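Local coordinates for protein probable tagatose 6-phosphate kinase (Sinorhizobium meliloti, PDB 3TXV) that probably acts in carbohydrate metabolism, perhaps as a tagatose-6-phosphate kinase, and belongs to the GatZ/KbaZ-like family of tagatose-1,6-bisphosphate aldolase subunits, at residues N99-L104 against M110-A115; E237-Y242 against F351-R356; T267-P272 against L292-R297. All blocks are in the same frame, centred on the assembly; numbering follows the deposited sequence.

Interaction 1. Residues N99-L104 against M110-A115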
loop_
_atom_site.group_PDB
_atom_site.type_symbol
_atom_site.label_atom_id
_atom_site.label_comp_id
_atom_site.label_asym_id
_atom_site.label_seq_id
_atom_site.Cartn_x
_atom_site.Cartn_y
_atom_site.Cartn_z
ATOM N N ASN A 99 -16.216 -1.860 5.859
ATOM C CA ASN A 99 -15.832 -0.478 5.528
ATOM C C ASN A 99 -16.442 0.150 4.266
ATOM O O ASN A 99 -16.919 1.271 4.324
ATOM C CB ASN A 99 -14.317 -0.331 5.496
ATOM C CG ASN A 99 -13.883 1.102 5.376
ATOM O OD1 ASN A 99 -13.794 1.816 6.375
ATOM N ND2 ASN A 99 -13.605 1.539 4.151
ATOM N N PRO A 100 -16.423 -0.547 3.115
ATOM C CA PRO A 100 -16.911 0.177 1.931
ATOM C C PRO A 100 -18.423 0.356 1.910
ATOM O O PRO A 100 -18.969 0.932 0.951
ATOM C CB PRO A 100 -16.485 -0.715 0.768
ATOM C CG PRO A 100 -15.428 -1.575 1.325
ATOM C CD PRO A 100 -15.835 -1.836 2.734
ATOM N N TRP A 101 -19.090 -0.126 2.954
ATOM C CA TRP A 101 -20.541 -0.111 2.987
ATOM C C TRP A 101 -20.981 0.277 4.355
ATOM O O TRP A 101 -22.096 -0.055 4.763
ATOM C CB TRP A 101 -21.102 -1.489 2.667
ATOM C CG TRP A 101 -20.761 -1.954 1.305
ATOM C CD1 TRP A 101 -21.295 -1.521 0.139
ATOM C CD2 TRP A 101 -19.802 -2.954 0.965
ATOM N NE1 TRP A 101 -20.731 -2.194 -0.926
ATOM C CE2 TRP A 101 -19.807 -3.080 -0.439
ATOM C CE3 TRP A 101 -18.928 -3.752 1.710
ATOM C CZ2 TRP A 101 -18.968 -3.962 -1.115
ATOM C CZ3 TRP A 101 -18.110 -4.649 1.032
ATOM C CH2 TRP A 101 -18.138 -4.739 -0.367
ATOM N N LYS A 102 -20.111 0.995 5.058
ATOM C CA LYS A 102 -20.349 1.313 6.448
ATOM C C LYS A 102 -21.455 2.359 6.672
ATOM O O LYS A 102 -22.000 2.506 7.775
ATOM C CB LYS A 102 -19.044 1.688 7.120
ATOM C CG LYS A 102 -18.501 3.045 6.775
ATOM C CD LYS A 102 -17.232 3.278 7.597
ATOM C CE LYS A 102 -17.028 4.731 7.945
ATOM N NZ LYS A 102 -15.609 5.028 7.652
ATOM N N HIS A 103 -21.818 3.063 5.611
ATOM C CA HIS A 103 -22.982 3.946 5.692
ATOM C C HIS A 103 -24.278 3.151 5.820
ATOM O O HIS A 103 -25.287 3.687 6.290
ATOM C CB HIS A 103 -23.044 4.846 4.474
ATOM C CG HIS A 103 -22.920 4.099 3.193
ATOM N ND1 HIS A 103 -23.997 3.846 2.376
ATOM C CD2 HIS A 103 -21.851 3.513 2.603
ATOM C CE1 HIS A 103 -23.594 3.161 1.316
ATOM N NE2 HIS A 103 -22.297 2.941 1.434
ATOM N N LEU A 104 -24.246 1.877 5.408
ATOM C CA LEU A 104 -25.434 0.990 5.506
ATOM C C LEU A 104 -25.651 0.366 6.886
ATOM O O LEU A 104 -24.758 0.420 7.745
ATOM C CB LEU A 104 -25.422 -0.080 4.415
ATOM C CG LEU A 104 -25.463 0.501 3.006
ATOM C CD1 LEU A 104 -25.204 -0.578 1.917
ATOM C CD2 LEU A 104 -26.781 1.277 2.780
HETATM N N MSE A 110 -22.407 -6.139 6.710
HETATM C CA MSE A 110 -21.751 -7.428 6.875
HETATM C C MSE A 110 -22.099 -8.429 5.781
HETATM O O MSE A 110 -21.302 -9.313 5.521
HETATM C CB MSE A 110 -22.047 -8.040 8.242
HETATM C CG MSE A 110 -21.221 -7.489 9.357
HETATM SE SE MSE A 110 -19.298 -7.735 9.140
HETATM C CE MSE A 110 -19.176 -9.619 9.629
ATOM N N ALA A 111 -23.266 -8.302 5.146
ATOM C CA ALA A 111 -23.651 -9.218 4.043
ATOM C C ALA A 111 -22.675 -9.109 2.898
ATOM O O ALA A 111 -22.294 -10.110 2.289
ATOM C CB ALA A 111 -25.063 -8.959 3.542
ATOM N N LYS A 112 -22.276 -7.870 2.629
ATOM C CA LYS A 112 -21.408 -7.535 1.508
ATOM C C LYS A 112 -19.971 -7.818 1.890
ATOM O O LYS A 112 -19.172 -8.229 1.064
ATOM C CB LYS A 112 -21.586 -6.067 1.114
ATOM C CG LYS A 112 -23.032 -5.598 1.044
ATOM C CD LYS A 112 -23.353 -4.866 -0.276
ATOM C CE LYS A 112 -23.118 -5.762 -1.499
ATOM N NZ LYS A 112 -23.786 -5.250 -2.700
ATOM N N ALA A 113 -19.636 -7.615 3.150
ATOM C CA ALA A 113 -18.354 -8.058 3.628
ATOM C C ALA A 113 -18.240 -9.542 3.258
ATOM O O ALA A 113 -17.191 -9.998 2.820
ATOM C CB ALA A 113 -18.245 -7.855 5.131
ATOM N N GLU A 114 -19.350 -10.265 3.370
ATOM C CA GLU A 114 -19.371 -11.704 3.159
ATOM C C GLU A 114 -19.205 -12.117 1.713
ATOM O O GLU A 114 -18.392 -12.986 1.431
ATOM C CB GLU A 114 -20.624 -12.317 3.778
ATOM C CG GLU A 114 -20.503 -12.476 5.279
ATOM C CD GLU A 114 -21.796 -12.909 5.942
ATOM O OE1 GLU A 114 -22.139 -12.335 7.014
ATOM O OE2 GLU A 114 -22.463 -13.832 5.407
ATOM N N ALA A 115 -19.941 -11.482 0.805
ATOM C CA ALA A 115 -19.784 -11.745 -0.638
ATOM C C ALA A 115 -18.370 -11.407 -1.100
ATOM O O ALA A 115 -17.815 -12.054 -2.004
ATOM C CB ALA A 115 -20.815 -10.979 -1.468
#
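Trp101 lays one face of its indole against the base of the Lys112 side chain, a CH-pi contact in which the loop leaving strand 89-96 folds back on helix 106-121, the next element of this eight-stranded parallel beta/alpha (TIM) barrel. Lys112 CB stands above the six-membered ring, 3.5 Å from the Trp101 ring centroid and only 11° off the ring normal. Further along, the chain crosses the five-membered ring: bent at chi2 (-130°) and again at chi3, it brings Lys112 CD to 3.8 Å from Trp101 NE1. On the far rim the indole meets backbone, with Trp101 CZ3 lying 4.0 Å from Ala113 N in an oblique approach. No hydrogen bond crosses between the two segments, so the join is one of van der Waals and CH-pi contact.

Further out, Pro100 puts its CB over the centre of the opposite indole face, and the ring is sandwiched between its own neighbour and the helix. Trp101 also touches Gln59 and Asp60 of another loop, and Asp60 makes a long, weak ion pair with Lys112 NZ. Ala113 is buried and turns to Leu155 of helix 145-161, where Glu114 also forms a salt bridge with Arg154. The backbone that carries the tryptophan is itself turned: Trp101 begins a type I turn, closed by Leu104 N donating to Trp101 O at 3.0 Å.

Interaction 2. Residues E237-Y242 against F351-R356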
loop_
_atom_site.group_PDB
_atom_site.type_symbol
_atom_site.label_atom_id
_atom_site.label_comp_id
_atom_site.label_asym_id
_atom_site.label_seq_id
_atom_site.Cartn_x
_atom_site.Cartn_y
_atom_site.Cartn_z
ATOM N N GLU A 237 4.534 17.347 5.593
ATOM C CA GLU A 237 5.943 17.684 5.357
ATOM C C GLU A 237 6.921 17.253 6.412
ATOM O O GLU A 237 8.037 17.798 6.463
ATOM C CB GLU A 237 6.129 19.179 5.230
ATOM C CG GLU A 237 5.127 19.900 4.398
ATOM C CD GLU A 237 5.148 21.367 4.707
ATOM O OE1 GLU A 237 5.889 21.767 5.635
ATOM O OE2 GLU A 237 4.428 22.125 4.025
ATOM N N ASN A 238 6.519 16.315 7.264
ATOM C CA ASN A 238 7.409 15.815 8.312
ATOM C C ASN A 238 7.119 14.362 8.680
ATOM O O ASN A 238 5.981 13.935 8.634
ATOM C CB ASN A 238 7.460 16.806 9.513
ATOM C CG ASN A 238 7.079 16.152 10.869
ATOM O OD1 ASN A 238 7.891 16.113 11.846
ATOM N ND2 ASN A 238 5.821 15.660 10.946
ATOM N N VAL A 239 8.172 13.607 8.988
ATOM C CA VAL A 239 8.099 12.196 9.379
ATOM C C VAL A 239 8.461 12.045 10.871
ATOM O O VAL A 239 9.365 12.728 11.384
ATOM C CB VAL A 239 9.074 11.342 8.510
ATOM C CG1 VAL A 239 9.081 9.837 8.897
ATOM C CG2 VAL A 239 8.780 11.527 7.023
ATOM N N ILE A 240 7.746 11.162 11.572
ATOM C CA ILE A 240 8.120 10.780 12.944
ATOM C C ILE A 240 8.794 9.429 12.839
ATOM O O ILE A 240 8.205 8.482 12.339
ATOM C CB ILE A 240 6.894 10.620 13.868
ATOM C CG1 ILE A 240 6.007 11.878 13.936
ATOM C CG2 ILE A 240 7.305 10.054 15.235
ATOM C CD1 ILE A 240 6.693 13.160 14.237
ATOM N N ALA A 241 10.034 9.344 13.291
ATOM C CA ALA A 241 10.793 8.095 13.251
ATOM C C ALA A 241 10.415 7.113 14.378
ATOM O O ALA A 241 10.045 7.523 15.482
ATOM C CB ALA A 241 12.281 8.406 13.307
ATOM N N TYR A 242 10.540 5.823 14.081
ATOM C CA TYR A 242 10.341 4.725 15.031
ATOM C C TYR A 242 11.269 4.792 16.234
ATOM O O TYR A 242 12.479 4.649 16.101
ATOM C CB TYR A 242 10.546 3.383 14.301
ATOM C CG TYR A 242 10.547 2.122 15.155
ATOM C CD1 TYR A 242 9.586 1.915 16.150
ATOM C CD2 TYR A 242 11.496 1.118 14.929
ATOM C CE1 TYR A 242 9.590 0.759 16.922
ATOM C CE2 TYR A 242 11.510 -0.058 15.700
ATOM C CZ TYR A 242 10.550 -0.226 16.690
ATOM O OH TYR A 242 10.549 -1.367 17.443
ATOM N N PHE A 351 3.208 17.951 -3.519
ATOM C CA PHE A 351 4.403 17.662 -2.752
ATOM C C PHE A 351 4.241 16.926 -1.458
ATOM O O PHE A 351 5.210 16.376 -0.940
ATOM C CB PHE A 351 5.249 18.903 -2.627
ATOM C CG PHE A 351 5.727 19.389 -3.950
ATOM C CD1 PHE A 351 6.677 18.647 -4.673
ATOM C CD2 PHE A 351 5.208 20.538 -4.516
ATOM C CE1 PHE A 351 7.121 19.053 -5.919
ATOM C CE2 PHE A 351 5.667 20.958 -5.791
ATOM C CZ PHE A 351 6.622 20.211 -6.476
ATOM N N SER A 352 3.022 16.847 -0.961
ATOM C CA SER A 352 2.830 16.298 0.357
ATOM C C SER A 352 3.069 14.812 0.367
ATOM O O SER A 352 2.757 14.114 -0.604
ATOM C CB SER A 352 1.420 16.561 0.846
ATOM O OG SER A 352 0.902 15.398 1.481
ATOM N N TYR A 353 3.590 14.352 1.498
ATOM C CA TYR A 353 3.792 12.949 1.824
ATOM C C TYR A 353 2.504 12.116 1.842
ATOM O O TYR A 353 2.586 10.896 1.767
ATOM C CB TYR A 353 4.411 12.852 3.228
ATOM C CG TYR A 353 5.888 13.164 3.381
ATOM C CD1 TYR A 353 6.830 12.682 2.465
ATOM C CD2 TYR A 353 6.347 13.880 4.486
ATOM C CE1 TYR A 353 8.193 12.921 2.628
ATOM C CE2 TYR A 353 7.706 14.135 4.677
ATOM C CZ TYR A 353 8.626 13.661 3.734
ATOM O OH TYR A 353 9.980 13.920 3.894
ATOM N N SER A 354 1.331 12.739 1.998
ATOM C CA SER A 354 0.045 11.992 1.931
ATOM C C SER A 354 -0.193 11.460 0.522
ATOM O O SER A 354 -0.884 10.439 0.340
ATOM C CB SER A 354 -1.175 12.829 2.334
ATOM O OG SER A 354 -1.085 13.284 3.670
ATOM N N ASP A 355 0.369 12.161 -0.467
ATOM C CA ASP A 355 0.505 11.589 -1.793
ATOM C C ASP A 355 -0.887 11.277 -2.392
ATOM O O ASP A 355 -1.087 10.268 -3.057
ATOM C CB ASP A 355 1.430 10.336 -1.755
ATOM C CG ASP A 355 1.550 9.622 -3.135
ATOM O OD1 ASP A 355 2.066 10.257 -4.104
ATOM O OD2 ASP A 355 1.139 8.431 -3.256
ATOM N N ARG A 356 -1.853 12.161 -2.174
ATOM C CA ARG A 356 -3.191 11.846 -2.646
ATOM C C ARG A 356 -3.164 11.849 -4.152
ATOM O O ARG A 356 -4.000 11.189 -4.780
ATOM C CB ARG A 356 -4.281 12.797 -2.119
ATOM C CG ARG A 356 -4.361 12.977 -0.612
ATOM C CD ARG A 356 -4.749 11.722 0.128
ATOM N NE ARG A 356 -5.989 11.142 -0.353
ATOM C CZ ARG A 356 -6.438 9.950 0.056
ATOM N NH1 ARG A 356 -5.728 9.247 0.941
ATOM N NH2 ARG A 356 -7.589 9.456 -0.415
#
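Tyr353 points its ring at the backbone of Glu237 and Asn238 and overlaps one methyl of Val239. The CD2-CE2 edge does the touching. Asn238 N lies in the plane of the ring at that edge, 3.6 Å from Tyr353 CE2, so the amide meets the rim of the phenol and not its pi face. Glu237 C sits obliquely at 3.7 Å from Tyr353 CE2, and beyond it Val239 CG2 comes to 3.7 Å from the same carbon. The valine crosses the tyrosine at about a right angle. Its chi1 of 178° sets CG1 anti to the backbone N and leaves CG2 beside that nitrogen, on the side where the ring lies. No hydrogen bond links the two segments directly.

Residues 237-242 carry the weakly bonded second strand of a short antiparallel pair, 233-234 with 239-240, inserted between barrel strands 223-227 and 261-264; residues 351-356 leave helix 342-351 much later in the chain. With Tyr353 cut back to an alanine, the Glu237-Asn238 peptide would probably border a gap, and Val239 CG2 would lose this ring as a neighbour.

The tyrosine is carried on a compact bend. Ser352 OG accepts from Ser354 N at 2.7 Å with an N-H...O angle of 146°, an ST turn, and a type I turn from Ser352 to Asp355 overlaps it, closed by a weak backbone bond. Ser352 OG also hydrogen-bonds Asn236 OD1, while the Tyr353 backbone bonds that of Asn236, which ties the bend to the residue just ahead of Glu237. At the exposed end, Glu237 leans toward helix 342-351, its OE2 hydrogen-bonded to Gln348 NE2.

Interaction 3. Residues T267-P272 against L292-R297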
loop_
_atom_site.group_PDB
_atom_site.type_symbol
_atom_site.label_atom_id
_atom_site.label_comp_id
_atom_site.label_asym_id
_atom_site.label_seq_id
_atom_site.Cartn_x
_atom_site.Cartn_y
_atom_site.Cartn_z
ATOM N N THR A 267 4.751 2.682 7.377
ATOM C CA THR A 267 6.206 2.660 7.494
ATOM C C THR A 267 6.782 3.553 6.429
ATOM O O THR A 267 8.001 3.715 6.369
ATOM C CB THR A 267 6.788 1.269 7.199
ATOM O OG1 THR A 267 6.329 0.836 5.903
ATOM C CG2 THR A 267 6.395 0.234 8.305
ATOM N N ASP A 268 5.910 4.085 5.562
ATOM C CA ASP A 268 6.298 4.981 4.476
ATOM C C ASP A 268 7.223 6.070 4.944
ATOM O O ASP A 268 7.027 6.622 6.042
ATOM C CB ASP A 268 5.071 5.602 3.867
ATOM C CG ASP A 268 4.209 4.579 3.168
ATOM O OD1 ASP A 268 3.468 3.832 3.863
ATOM O OD2 ASP A 268 4.277 4.519 1.919
ATOM N N TYR A 269 8.244 6.342 4.123
ATOM C CA TYR A 269 9.229 7.424 4.327
ATOM C C TYR A 269 10.121 7.203 5.516
ATOM O O TYR A 269 10.830 8.118 5.903
ATOM C CB TYR A 269 8.575 8.833 4.451
ATOM C CG TYR A 269 7.501 9.104 3.441
ATOM C CD1 TYR A 269 7.814 9.203 2.091
ATOM C CD2 TYR A 269 6.181 9.219 3.823
ATOM C CE1 TYR A 269 6.843 9.394 1.117
ATOM C CE2 TYR A 269 5.175 9.417 2.863
ATOM C CZ TYR A 269 5.528 9.508 1.495
ATOM O OH TYR A 269 4.589 9.735 0.521
ATOM N N GLN A 270 10.091 6.032 6.132
ATOM C CA GLN A 270 10.952 5.838 7.310
ATOM C C GLN A 270 12.410 5.630 6.853
ATOM O O GLN A 270 12.631 5.169 5.727
ATOM C CB GLN A 270 10.447 4.688 8.201
ATOM C CG GLN A 270 9.169 4.986 8.955
ATOM C CD GLN A 270 9.388 5.713 10.294
ATOM O OE1 GLN A 270 10.337 5.455 11.008
ATOM N NE2 GLN A 270 8.494 6.605 10.626
ATOM N N THR A 271 13.386 5.961 7.703
ATOM C CA THR A 271 14.811 5.764 7.343
ATOM C C THR A 271 15.212 4.287 7.318
ATOM O O THR A 271 14.890 3.554 8.258
ATOM C CB THR A 271 15.793 6.450 8.324
ATOM O OG1 THR A 271 15.722 5.824 9.628
ATOM C CG2 THR A 271 15.560 7.994 8.410
ATOM N N PRO A 272 15.944 3.846 6.271
ATOM C CA PRO A 272 16.427 2.464 6.181
ATOM C C PRO A 272 16.788 1.851 7.531
ATOM O O PRO A 272 16.595 0.644 7.734
ATOM C CB PRO A 272 17.691 2.586 5.315
ATOM C CG PRO A 272 17.544 3.903 4.560
ATOM C CD PRO A 272 16.291 4.606 5.061
ATOM N N LEU A 292 5.808 4.820 -2.324
ATOM C CA LEU A 292 6.316 4.184 -3.495
ATOM C C LEU A 292 5.865 4.941 -4.678
ATOM O O LEU A 292 6.544 5.022 -5.636
ATOM C CB LEU A 292 5.766 2.784 -3.590
ATOM C CG LEU A 292 6.342 1.821 -2.602
ATOM C CD1 LEU A 292 5.554 0.631 -2.550
ATOM C CD2 LEU A 292 7.659 1.501 -3.029
ATOM N N THR A 293 4.676 5.483 -4.607
ATOM C CA THR A 293 4.135 6.337 -5.671
ATOM C C THR A 293 4.563 7.786 -5.489
ATOM O O THR A 293 4.571 8.578 -6.443
ATOM C CB THR A 293 2.629 6.315 -5.667
ATOM O OG1 THR A 293 2.158 6.391 -4.301
ATOM C CG2 THR A 293 2.109 5.058 -6.359
ATOM N N PHE A 294 4.886 8.146 -4.252
ATOM C CA PHE A 294 5.516 9.415 -4.009
ATOM C C PHE A 294 6.815 9.500 -4.859
ATOM O O PHE A 294 6.961 10.419 -5.655
ATOM C CB PHE A 294 5.768 9.591 -2.508
ATOM C CG PHE A 294 6.498 10.846 -2.158
ATOM C CD1 PHE A 294 7.884 10.909 -2.264
ATOM C CD2 PHE A 294 5.795 11.975 -1.747
ATOM C CE1 PHE A 294 8.581 12.102 -1.958
ATOM C CE2 PHE A 294 6.454 13.142 -1.429
ATOM C CZ PHE A 294 7.859 13.217 -1.522
ATOM N N ALA A 295 7.728 8.540 -4.718
ATOM C CA ALA A 295 8.954 8.510 -5.524
ATOM C C ALA A 295 8.687 8.461 -7.059
ATOM O O ALA A 295 9.350 9.178 -7.863
ATOM C CB ALA A 295 9.799 7.369 -5.104
ATOM N N LEU A 296 7.706 7.634 -7.466
ATOM C CA LEU A 296 7.328 7.538 -8.859
ATOM C C LEU A 296 7.002 8.926 -9.372
ATOM O O LEU A 296 7.610 9.372 -10.351
ATOM C CB LEU A 296 6.158 6.598 -9.034
ATOM C CG LEU A 296 5.525 6.471 -10.436
ATOM C CD1 LEU A 296 6.563 6.517 -11.585
ATOM C CD2 LEU A 296 4.708 5.192 -10.509
ATOM N N ARG A 297 6.097 9.628 -8.695
ATOM C CA ARG A 297 5.786 11.034 -8.988
ATOM C C ARG A 297 7.039 11.917 -9.149
ATOM O O ARG A 297 7.155 12.653 -10.127
ATOM C CB ARG A 297 4.890 11.582 -7.873
ATOM C CG ARG A 297 4.108 12.827 -8.133
ATOM C CD ARG A 297 4.800 14.035 -7.600
ATOM N NE ARG A 297 5.089 13.866 -6.186
ATOM C CZ ARG A 297 6.100 14.459 -5.539
ATOM N NH1 ARG A 297 6.935 15.284 -6.165
ATOM N NH2 ARG A 297 6.289 14.214 -4.261
#
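Tyr269 drives the edge of its ring into the face of Phe294, a T-shaped pair with centroids 5.2 Å apart and planes at 78°. The close part of the contact is narrow: Tyr269 CE1 stands over the phenylalanine face toward its rim, 3.6 Å from Phe294 CG, and Tyr269 OH passes beside Phe294 CB, which lies in the plane of the tyrosine ring. A chi1 of 176° swings the phenyl ring of Phe294 out from the helix so that its face meets the Tyr269 edge; the other face takes Arg297 NH2, about one helical turn on. The phenol OH does not bond to helix 290-310; it hydrogen-bonds Tyr353 O.

Around this pair the contact loosens. Asp268 and Leu292 only border it, and both rings belong to residues that stay partly exposed. Tyr269 takes the third position of a type II turn from Thr267 to Gln270, with positive phi (67°), and there it also meets the rings of Tyr353 and, edge-to-face, Phe234.

Asp268 OD2 accepts from Gly289 N and Gly291 N, tying the turn to the link after strand 283-288 and to the start of helix 290-310. The pair thus joins the loop from strand 261-264 to helix 272-280 with the first turns of helix 290-310, whose Leu292 packs on helices 31-43 and 407-424.

In the fold
From the N terminus, interaction 1 comes first and closes a short loop, with five residues between its segments, within the passage from strand 89-96 into helix 106-121. It stands apart, its centre 31 Å from the centres of both others. Interaction 2 spans far more chain, bringing the strand pair after strand 223-227 to the loop behind helix 342-351. Interaction 3 falls wholly within that span, joining the loop after strand 261-264 to helix 290-310. The inner and outer contacts touch: Asp355 OD2 probably hydrogen-bonds Thr293 OG1 at 2.5 Å, and Ile240 O probably bonds Gln270 NE2, so strand pair, barrel loops and later helices meet in one cluster.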